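Local coordinates for protein acyl-coenzyme A oxidase 3 (Yarrowia lipolytica, PDB 5YS9) that oxidises acyl-CoA esters to (2E)-enoyl-CoA with FAD as cofactor, reducing molecular oxygen to hydrogen peroxide in peroxisomal fatty acid beta-oxidation, at residues A[321-325]-A[355-359]; A[352-356]-A[623-627]; A[462-467]-A[550-554]; A[473-477]-A[522-527]. One frame throughout, in Å; residues are numbered along the deposited sequence.

Interaction 1 (A[321-325]-A[355-359]); sequences ITIAL and LLPLL
Residues I321 and L325 face L359 and L355 across two helices that run nearly antiparallel, at 151°, with segment axes 10.4 Å apart. The pairing runs in reverse order: the first residue of 321-325 lies beside the last of 355-359, the CA atoms of I321 and L359 being 6.2 Å apart. P357, whose ring nitrogen has no hydrogen to donate, sits in a kinked turn of the second helix, but L359 N still bonds to L355 O.

The contact is apolar, made by side chains packing on one another and on the backbone. I321 lays its longer branch along this turn: with CG1 anti to the backbone N (chi1 -160°), CD1 reaches a point 3.6 Å from L355 O, and CG1 packs 3.8 Å from L359 CA. L325 spreads its two methyls over different partners. Its CD2 meets L355 CD1 at 3.7 Å as the two leucines slide past one another in opposite directions, and it also touches L356 CD2 at 3.9 Å. Its CD1 turns to L359, whose side chain crosses that of L325 at about a right angle. A324 offers its CB to the methyls of L355.

The pair belongs to the helical C-alpha1 region. C426 of helix 391-428 packs on I321 and A324, helix 630-635 lies against L325 and L359, and L588 of helix 579-596 meets L356.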
# COMPACT_ATOMS: atom_id res chain seq x y z
N ILE A 321 4.22 0.32 14.17
CA ILE A 321 5.32 -0.52 14.57
C ILE A 321 5.12 -1.00 15.99
O ILE A 321 5.46 -2.12 16.31
CB ILE A 321 6.70 0.13 14.33
CG1 ILE A 321 7.78 -0.93 14.29
CG2 ILE A 321 7.04 1.12 15.43
CD1 ILE A 321 7.70 -1.86 13.12
N THR A 322 4.60 -0.15 16.85
CA THR A 322 4.24 -0.59 18.18
C THR A 322 3.11 -1.61 18.20
O THR A 322 3.21 -2.61 18.88
CB THR A 322 3.92 0.58 19.12
OG1 THR A 322 5.04 1.45 19.19
CG2 THR A 322 3.65 0.09 20.49
N ILE A 323 2.07 -1.38 17.43
CA ILE A 323 0.97 -2.39 17.30
C ILE A 323 1.52 -3.76 16.87
O ILE A 323 1.25 -4.80 17.55
CB ILE A 323 -0.14 -1.91 16.34
CG1 ILE A 323 -0.92 -0.77 17.00
CG2 ILE A 323 -1.08 -3.06 15.96
CD1 ILE A 323 -1.68 0.06 15.98
N ALA A 324 2.29 -3.76 15.78
CA ALA A 324 2.79 -5.05 15.21
C ALA A 324 3.71 -5.78 16.14
O ALA A 324 3.61 -7.00 16.21
CB ALA A 324 3.48 -4.86 13.88
N LEU A 325 4.59 -5.05 16.83
CA LEU A 325 5.58 -5.65 17.74
C LEU A 325 4.99 -6.25 19.01
O LEU A 325 5.40 -7.32 19.45
CB LEU A 325 6.70 -4.65 18.08
CG LEU A 325 7.70 -4.50 16.93
CD1 LEU A 325 8.72 -3.38 17.14
CD2 LEU A 325 8.43 -5.81 16.65
N LEU A 355 10.13 -6.74 10.94
CA LEU A 355 9.74 -5.62 11.77
C LEU A 355 10.85 -4.83 12.42
O LEU A 355 10.75 -3.63 12.55
CB LEU A 355 8.76 -6.08 12.84
CG LEU A 355 7.46 -6.74 12.41
CD1 LEU A 355 6.67 -7.13 13.64
CD2 LEU A 355 6.66 -5.82 11.51
N LEU A 356 11.90 -5.49 12.87
CA LEU A 356 12.90 -4.76 13.68
C LEU A 356 13.68 -3.66 12.92
O LEU A 356 13.97 -2.62 13.50
CB LEU A 356 13.83 -5.72 14.40
CG LEU A 356 13.12 -6.65 15.39
CD1 LEU A 356 14.14 -7.57 16.04
CD2 LEU A 356 12.31 -5.93 16.46
N PRO A 357 13.97 -3.88 11.61
CA PRO A 357 14.61 -2.83 10.80
C PRO A 357 13.72 -1.60 10.66
O PRO A 357 14.22 -0.46 10.65
CB PRO A 357 14.83 -3.51 9.46
CG PRO A 357 14.94 -4.95 9.78
CD PRO A 357 13.95 -5.16 10.89
N LEU A 358 12.41 -1.84 10.62
CA LEU A 358 11.45 -0.78 10.44
C LEU A 358 11.30 -0.02 11.75
O LEU A 358 11.08 1.18 11.72
CB LEU A 358 10.12 -1.35 9.94
CG LEU A 358 10.21 -2.17 8.62
CD1 LEU A 358 8.89 -2.75 8.15
CD2 LEU A 358 10.76 -1.31 7.53
N LEU A 359 11.41 -0.72 12.87
CA LEU A 359 11.53 -0.08 14.18
C LEU A 359 12.78 0.78 14.18
O LEU A 359 12.75 1.88 14.66
CB LEU A 359 11.58 -1.12 15.32
CG LEU A 359 11.95 -0.55 16.71
CD1 LEU A 359 10.79 0.24 17.28
CD2 LEU A 359 12.46 -1.59 17.73

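Interaction 2 (A[352-356]-A[623-627]); sequences QRRLL and CKEVR. With FAD (flavin-adenine dinucleotide), chain D.
L356 and C623 make the tight part of this contact between helices 349-385 and 609-628, where their segments 352-356 and 623-627 cross at 60°. The CD1 methyl of L356 presses into a turn of the other helix, 3.2 Å from C623 O and 3.7 Å from R627 CB, while its CD2 slides past V626 CG1. Beside it Q352, extended beyond CG, lays its amide against the aliphatic part of R627: NE2 comes within 3.4 Å of R627 CG, and the amide and guanidinium planes stand 74° apart. The amide gives its N-H to I346 O, while the guanidinium of R627 is engaged by salt bridges with E30 and D347. With alanine in place of Q352, I346 O would probably lose this donor and a gap would open beside the methylenes of R627.

A looser buried contact sets C623 SG 4.0 Å from R353 CG. On the solvent side, CG is the part of the K624 side chain closest to Q352 OE1, at 4.0 Å; the amine of K624 makes a long, weak ion pair with E545 of the second subunit.

Two residues along from Q352, R354 reaches the cofactor on another side of the helix. Its chain bends at chi2 and chi3, and NH1 donates to FAD O3B at 2.6 Å (N-H...O 156°), gripping the ribose of the adenosine half. S169, T163 and D457 of the second subunit bind the same FAD, the subunit-interface flavin site characteristic of acyl-CoA oxidases.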
# COMPACT_ATOMS: atom_id res chain seq x y z
N GLN A 352 11.49 -11.15 12.82
CA GLN A 352 12.41 -10.12 13.32
C GLN A 352 12.91 -9.24 12.18
O GLN A 352 12.87 -8.03 12.31
CB GLN A 352 13.59 -10.74 14.08
CG GLN A 352 13.19 -11.41 15.42
CD GLN A 352 14.34 -12.12 16.11
OE1 GLN A 352 15.49 -12.00 15.68
NE2 GLN A 352 14.03 -12.85 17.20
N ARG A 353 13.28 -9.84 11.06
CA ARG A 353 13.70 -9.13 9.86
C ARG A 353 12.61 -8.26 9.25
O ARG A 353 12.88 -7.22 8.69
CB ARG A 353 14.23 -10.09 8.81
CG ARG A 353 15.66 -10.49 9.03
CD ARG A 353 16.05 -11.59 8.07
NE ARG A 353 17.48 -11.80 8.03
CZ ARG A 353 18.31 -11.09 7.29
NH1 ARG A 353 17.85 -10.12 6.53
NH2 ARG A 353 19.59 -11.35 7.32
N ARG A 354 11.38 -8.73 9.30
CA ARG A 354 10.26 -7.94 8.82
C ARG A 354 10.02 -6.67 9.62
O ARG A 354 9.71 -5.65 9.05
CB ARG A 354 8.98 -8.76 8.85
CG ARG A 354 8.98 -9.97 7.94
CD ARG A 354 7.69 -10.03 7.16
NE ARG A 354 6.81 -11.05 7.67
CZ ARG A 354 5.50 -10.92 7.78
NH1 ARG A 354 4.79 -11.92 8.26
NH2 ARG A 354 4.91 -9.81 7.42
N LEU A 355 10.13 -6.74 10.94
CA LEU A 355 9.74 -5.62 11.77
C LEU A 355 10.85 -4.83 12.42
O LEU A 355 10.75 -3.63 12.55
CB LEU A 355 8.76 -6.08 12.84
CG LEU A 355 7.46 -6.74 12.41
CD1 LEU A 355 6.67 -7.13 13.64
CD2 LEU A 355 6.66 -5.82 11.51
N LEU A 356 11.90 -5.49 12.87
CA LEU A 356 12.90 -4.76 13.68
C LEU A 356 13.68 -3.66 12.92
O LEU A 356 13.97 -2.62 13.50
CB LEU A 356 13.83 -5.72 14.40
CG LEU A 356 13.12 -6.65 15.39
CD1 LEU A 356 14.14 -7.57 16.04
CD2 LEU A 356 12.31 -5.93 16.46
N CYS A 623 19.39 -8.12 14.70
CA CYS A 623 18.00 -8.54 14.89
C CYS A 623 17.81 -9.16 16.29
O CYS A 623 16.91 -8.77 16.99
CB CYS A 623 17.55 -9.51 13.79
SG CYS A 623 16.89 -8.67 12.33
N LYS A 624 18.66 -10.12 16.67
CA LYS A 624 18.50 -10.78 17.97
C LYS A 624 18.80 -9.83 19.11
O LYS A 624 18.13 -9.90 20.13
CB LYS A 624 19.35 -12.03 18.09
CG LYS A 624 19.07 -13.15 17.09
CD LYS A 624 19.98 -14.36 17.36
CE LYS A 624 20.63 -14.95 16.11
NZ LYS A 624 19.76 -15.90 15.35
N GLU A 625 19.74 -8.91 18.95
CA GLU A 625 20.07 -7.94 20.03
C GLU A 625 18.97 -6.91 20.27
O GLU A 625 18.72 -6.48 21.41
CB GLU A 625 21.40 -7.19 19.75
CG GLU A 625 22.64 -8.08 19.77
CD GLU A 625 22.80 -8.85 21.08
OE1 GLU A 625 23.20 -8.23 22.08
OE2 GLU A 625 22.51 -10.07 21.10
N VAL A 626 18.34 -6.51 19.18
CA VAL A 626 17.25 -5.58 19.20
C VAL A 626 15.98 -6.27 19.74
O VAL A 626 15.30 -5.73 20.64
CB VAL A 626 17.09 -4.92 17.82
CG1 VAL A 626 15.77 -4.19 17.67
CG2 VAL A 626 18.25 -3.94 17.63
N ARG A 627 15.71 -7.47 19.25
CA ARG A 627 14.59 -8.25 19.73
C ARG A 627 14.51 -8.42 21.23
O ARG A 627 13.41 -8.41 21.78
CB ARG A 627 14.59 -9.61 19.08
CG ARG A 627 13.42 -10.48 19.55
CD ARG A 627 13.85 -11.44 20.63
NE ARG A 627 12.77 -12.26 21.14
CZ ARG A 627 11.88 -11.86 22.04
NH1 ARG A 627 10.97 -12.71 22.47
NH2 ARG A 627 11.90 -10.61 22.52
PA FAD D . -0.96 -16.10 11.47
O1A FAD D . -1.02 -17.40 10.78
O2A FAD D . -0.77 -16.02 12.93
O5B FAD D . 0.18 -15.18 10.88
C5B FAD D . 0.27 -13.87 11.40
C4B FAD D . 1.60 -13.29 11.00
O4B FAD D . 2.63 -14.09 11.57
C3B FAD D . 1.73 -13.38 9.51
O3B FAD D . 2.27 -12.18 8.99
C2B FAD D . 2.73 -14.47 9.28
O2B FAD D . 3.53 -14.16 8.14
C1B FAD D . 3.53 -14.51 10.56
N9A FAD D . 3.88 -15.91 10.74
C8A FAD D . 3.05 -16.89 11.12
N7A FAD D . 3.69 -18.07 11.15
C5A FAD D . 4.96 -17.86 10.77
C6A FAD D . 6.17 -18.68 10.59
N6A FAD D . 6.17 -20.00 10.82
N1A FAD D . 7.28 -18.05 10.18
C2A FAD D . 7.30 -16.74 9.94
N3A FAD D . 6.24 -15.93 10.09
C4A FAD D . 5.07 -16.43 10.49
N1 FAD D . -11.11 -18.03 7.24
C2 FAD D . -12.08 -18.94 7.04
O2 FAD D . -11.91 -20.07 7.48
N3 FAD D . -13.20 -18.68 6.38
C4 FAD D . -13.44 -17.49 5.87
O4 FAD D . -14.49 -17.29 5.28
C4X FAD D . -12.44 -16.44 6.04
N5 FAD D . -12.63 -15.21 5.55
C5X FAD D . -11.71 -14.26 5.73
C6 FAD D . -11.95 -13.00 5.22
C7 FAD D . -11.03 -12.01 5.39
C7M FAD D . -11.29 -10.65 4.83
C8 FAD D . -9.78 -12.30 6.12
C8M FAD D . -8.76 -11.22 6.31
C9 FAD D . -9.53 -13.55 6.62
C9A FAD D . -10.46 -14.55 6.46
N10 FAD D . -10.23 -15.84 6.97
C10 FAD D . -11.22 -16.79 6.78
C1' FAD D . -9.02 -16.19 7.72
C2' FAD D . -7.72 -16.16 6.91
O2' FAD D . -7.58 -17.35 6.15
C3' FAD D . -6.52 -15.98 7.83
O3' FAD D . -6.42 -14.60 8.13
C4' FAD D . -5.18 -16.40 7.25
O4' FAD D . -5.37 -17.59 6.49
C5' FAD D . -4.16 -16.75 8.32
O5' FAD D . -3.54 -15.63 8.94
P FAD D . -3.58 -15.49 10.53
O1P FAD D . -4.40 -14.32 10.90
O2P FAD D . -3.94 -16.81 11.09
O3P FAD D . -2.12 -15.11 10.99

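Interaction 3 (A[462-467]-A[550-554]); sequences CLSMGR and RFQCA
C462, F551 and A554 form the apolar centre of a close, almost perpendicular helix crossing in the helical part of the acyl-CoA oxidase fold. The segment axes approach to 7.3 Å at 89°. C462 lies obliquely against the F551 ring: its CB is 3.7 Å from CE2, and its sulfur makes a sulfur-aromatic contact off to one side of the ring normal. L463 comes to the edge of the same ring, its CD2 near F551 CB. A554 is wedged on the other helix between C462 and M465, with its CB 3.2 Å from C462 O and 3.9 Å from M465 CE.

Such nearness depends on G466. Without a side chain it allows the backbones to meet, and its CA-H points to R550 O, the CA-to-oxygen distance being 3.1 Å.

Beyond this core the surroundings include a cofactor and another chain. L463 touches a bound FAD, and F551 stacks on Y350 of the second subunit.

At the polar edge R550 stretches over the glycine, its CD packing 3.6 Å from R467 CB, and then turns at chi3 (-73°) to carry its guanidinium back toward the first helix. R467 NH1 lies 4.3 Å from R550 NH1, so the two like charges probably disfavour one another somewhat, although R550 is partly tied down by weak bonds to F543 O and S547 OG. R550 NH1 donates to L463 O at 3.2 Å with an N-H...O angle of 143°, arriving above the carbonyl plane, while R467 N reaches that oxygen from the opposite face.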
# COMPACT_ATOMS: atom_id res chain seq x y z
N CYS A 462 12.24 13.75 -6.07
CA CYS A 462 13.43 12.92 -6.22
C CYS A 462 14.21 13.23 -7.51
O CYS A 462 15.44 13.26 -7.50
CB CYS A 462 13.09 11.42 -6.13
SG CYS A 462 12.63 10.80 -4.48
N LEU A 463 13.50 13.45 -8.60
CA LEU A 463 14.15 13.80 -9.87
C LEU A 463 14.79 15.20 -9.86
O LEU A 463 15.81 15.39 -10.49
CB LEU A 463 13.19 13.68 -11.05
CG LEU A 463 12.64 12.28 -11.35
CD1 LEU A 463 11.61 12.34 -12.48
CD2 LEU A 463 13.70 11.25 -11.68
N SER A 464 14.19 16.16 -9.16
CA SER A 464 14.77 17.48 -9.00
C SER A 464 15.98 17.43 -8.15
O SER A 464 16.96 18.07 -8.46
CB SER A 464 13.83 18.45 -8.31
OG SER A 464 12.67 18.55 -9.07
N MET A 465 15.88 16.72 -7.04
CA MET A 465 17.00 16.68 -6.16
C MET A 465 18.15 15.93 -6.82
O MET A 465 19.27 16.34 -6.64
CB MET A 465 16.63 16.19 -4.77
CG MET A 465 17.53 15.09 -4.23
SD MET A 465 17.73 15.15 -2.48
CE MET A 465 17.98 13.42 -2.23
N GLY A 466 17.84 14.88 -7.60
CA GLY A 466 18.83 14.12 -8.40
C GLY A 466 19.58 14.94 -9.44
O GLY A 466 20.77 14.83 -9.57
N ARG A 467 18.83 15.77 -10.17
CA ARG A 467 19.39 16.85 -10.99
C ARG A 467 20.18 17.83 -10.13
O ARG A 467 21.29 18.20 -10.50
CB ARG A 467 18.28 17.57 -11.77
CG ARG A 467 18.72 18.77 -12.62
CD ARG A 467 17.59 19.50 -13.36
NE ARG A 467 16.64 20.08 -12.40
CZ ARG A 467 15.30 19.96 -12.42
NH1 ARG A 467 14.66 19.28 -13.40
NH2 ARG A 467 14.56 20.54 -11.46
N ARG A 550 19.41 10.05 -12.02
CA ARG A 550 19.01 11.12 -11.09
C ARG A 550 18.20 10.64 -9.89
O ARG A 550 18.43 11.08 -8.76
CB ARG A 550 18.19 12.19 -11.79
CG ARG A 550 19.01 13.17 -12.59
CD ARG A 550 18.10 14.25 -13.13
NE ARG A 550 17.24 13.78 -14.22
CZ ARG A 550 15.98 14.20 -14.44
NH1 ARG A 550 15.38 15.04 -13.61
NH2 ARG A 550 15.30 13.72 -15.47
N PHE A 551 17.22 9.76 -10.16
CA PHE A 551 16.44 9.10 -9.14
C PHE A 551 17.30 8.28 -8.18
O PHE A 551 17.15 8.40 -6.95
CB PHE A 551 15.32 8.19 -9.73
CG PHE A 551 14.36 7.69 -8.68
CD1 PHE A 551 14.62 6.54 -7.97
CD2 PHE A 551 13.26 8.45 -8.32
CE1 PHE A 551 13.79 6.12 -6.97
CE2 PHE A 551 12.41 8.03 -7.30
CZ PHE A 551 12.68 6.87 -6.62
N GLN A 552 18.18 7.45 -8.74
CA GLN A 552 19.13 6.65 -7.93
C GLN A 552 20.02 7.54 -7.02
O GLN A 552 20.17 7.28 -5.80
CB GLN A 552 19.99 5.74 -8.83
CG GLN A 552 19.34 4.48 -9.34
CD GLN A 552 19.23 3.42 -8.25
OE1 GLN A 552 18.12 3.01 -7.87
NE2 GLN A 552 20.39 2.98 -7.72
N CYS A 553 20.59 8.60 -7.59
CA CYS A 553 21.33 9.56 -6.79
C CYS A 553 20.51 10.11 -5.65
O CYS A 553 20.98 10.15 -4.52
CB CYS A 553 21.86 10.69 -7.66
SG CYS A 553 23.17 10.17 -8.80
N ALA A 554 19.27 10.51 -5.92
CA ALA A 554 18.38 11.01 -4.85
C ALA A 554 18.22 9.95 -3.76
O ALA A 554 18.24 10.23 -2.56
CB ALA A 554 17.02 11.40 -5.41

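Interaction 4 (A[473-477]-A[522-527]); sequences CLGHR and IQRATD
R477 and C473 look onto Q523, T526 and D527 across two helices whose segment axes are 10.4 Å apart and inclined at 78°. The arginine does most of the joining. Extended from CG to NE, it passes alongside Q523 in the opposite direction, and its guanidinium and the glutamine amide lie nearly coplanar. R477 NH2 donates almost straight to Q523 OE1, at 2.8 Å and 175°, and within the planes of both groups. The same nitrogen also reaches the backbone Q523 O, at 3.2 Å. On the D527 side NH1 and NH2 converge end-on upon one oxygen, OD1, each at 2.9 Å, to form a salt bridge with the carboxylate plane turned 45° from the guanidinium. T526 CG2 rests over the centre of one guanidinium face, 3.8 Å above it, so bonds at the edge and a methyl on the face together fix the group's rotation. A leucine in place of D527 would probably leave R477 without this counter-charge and its guanidinium freer to turn about the Q523 bonds.

Behind this polar rim C473, I522 and T526 are buried. C473 packs its CB against I522 CG2 at 3.7 Å, and its SG lies 3.1 Å from Q523 OE1. T526 turns its hydroxyl back to I522 O, one helical turn earlier, with an O-O distance of 2.6 Å.

The arrangement is a salt-bridged helix crossing at the C-terminal end of helix 458-477, joining it to helix 507-534 in the helical part of the oxidase.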
# COMPACT_ATOMS: atom_id res chain seq x y z
N CYS A 473 27.74 18.68 -7.87
CA CYS A 473 28.97 17.97 -8.17
C CYS A 473 29.73 18.67 -9.30
O CYS A 473 30.90 18.93 -9.14
CB CYS A 473 28.65 16.55 -8.58
SG CYS A 473 30.01 15.43 -9.08
N LEU A 474 29.05 18.99 -10.40
CA LEU A 474 29.65 19.75 -11.54
C LEU A 474 30.12 21.16 -11.15
O LEU A 474 31.22 21.55 -11.49
CB LEU A 474 28.66 19.82 -12.71
CG LEU A 474 29.14 20.37 -14.06
CD1 LEU A 474 30.39 19.67 -14.63
CD2 LEU A 474 28.00 20.22 -15.04
N GLY A 475 29.31 21.92 -10.39
CA GLY A 475 29.76 23.21 -9.85
C GLY A 475 30.97 23.11 -8.91
O GLY A 475 31.77 24.04 -8.84
N HIS A 476 31.11 22.01 -8.18
CA HIS A 476 32.31 21.78 -7.40
C HIS A 476 33.56 21.62 -8.25
O HIS A 476 34.61 22.14 -7.94
CB HIS A 476 32.11 20.57 -6.50
CG HIS A 476 33.28 20.29 -5.61
ND1 HIS A 476 33.69 21.15 -4.63
CD2 HIS A 476 34.12 19.23 -5.56
CE1 HIS A 476 34.74 20.64 -4.01
NE2 HIS A 476 35.02 19.48 -4.56
N ARG A 477 33.43 20.89 -9.35
CA ARG A 477 34.52 20.60 -10.26
C ARG A 477 35.03 21.88 -10.90
O ARG A 477 36.16 21.96 -11.32
CB ARG A 477 34.08 19.62 -11.33
CG ARG A 477 33.54 18.32 -10.79
CD ARG A 477 33.46 17.32 -11.91
NE ARG A 477 33.07 16.00 -11.46
CZ ARG A 477 32.68 15.03 -12.27
NH1 ARG A 477 32.62 15.23 -13.56
NH2 ARG A 477 32.34 13.86 -11.78
N ILE A 522 26.86 9.55 -7.97
CA ILE A 522 26.80 10.96 -8.38
C ILE A 522 27.96 11.39 -9.31
O ILE A 522 27.74 12.10 -10.30
CB ILE A 522 26.78 11.90 -7.15
CG1 ILE A 522 25.48 11.68 -6.39
CG2 ILE A 522 26.95 13.38 -7.55
CD1 ILE A 522 25.47 12.24 -4.99
N GLN A 523 29.19 11.00 -8.98
CA GLN A 523 30.33 11.31 -9.88
C GLN A 523 30.13 10.67 -11.27
O GLN A 523 30.39 11.34 -12.29
CB GLN A 523 31.67 10.88 -9.29
CG GLN A 523 32.06 11.49 -7.93
CD GLN A 523 32.38 12.97 -7.94
OE1 GLN A 523 32.52 13.56 -8.99
NE2 GLN A 523 32.48 13.57 -6.75
N ARG A 524 29.66 9.42 -11.34
CA ARG A 524 29.50 8.75 -12.66
C ARG A 524 28.38 9.41 -13.46
O ARG A 524 28.53 9.69 -14.65
CB ARG A 524 29.31 7.23 -12.53
CG ARG A 524 30.65 6.47 -12.47
CD ARG A 524 30.57 5.01 -12.00
NE ARG A 524 29.17 4.58 -11.88
CZ ARG A 524 28.52 4.31 -10.74
NH1 ARG A 524 29.12 4.34 -9.55
NH2 ARG A 524 27.24 3.98 -10.80
N ALA A 525 27.28 9.70 -12.77
CA ALA A 525 26.16 10.44 -13.38
C ALA A 525 26.58 11.83 -13.84
O ALA A 525 26.17 12.27 -14.90
CB ALA A 525 24.97 10.53 -12.42
N THR A 526 27.39 12.52 -13.05
CA THR A 526 27.90 13.82 -13.47
C THR A 526 28.84 13.67 -14.68
O THR A 526 28.72 14.46 -15.62
CB THR A 526 28.59 14.53 -12.32
OG1 THR A 526 27.71 14.58 -11.20
CG2 THR A 526 28.97 15.95 -12.74
N ASP A 527 29.72 12.66 -14.68
CA ASP A 527 30.59 12.36 -15.86
C ASP A 527 29.77 12.17 -17.14
O ASP A 527 30.14 12.73 -18.19
CB ASP A 527 31.45 11.08 -15.68
CG ASP A 527 32.56 11.25 -14.64
OD1 ASP A 527 32.89 12.39 -14.26
OD2 ASP A 527 33.07 10.22 -14.15

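The four contacts fall into two groups. Interactions 1 and 2 share L355 and L356 on helix 349-385, their centres 9 Å apart, and L359 CD2 meets V626 CG1 at 4.2 Å. Interactions 3 and 4 both use helix 458-477, with centres 13 Å apart, and are bridged where C553 SG packs 3.7 Å from I522 CG1. Between the groups, centres are 29 to 38 Å apart and nothing touches. Each group nevertheless reaches a bound FAD: R354 of interaction 2 bonds to its adenosine ribose, and the side chain of L463 of interaction 3 lies about 4 Å from a bound FAD. The dimer relates them further, since F551 of interaction 3 stacks on Y350 from helix 349-385 of the second subunit.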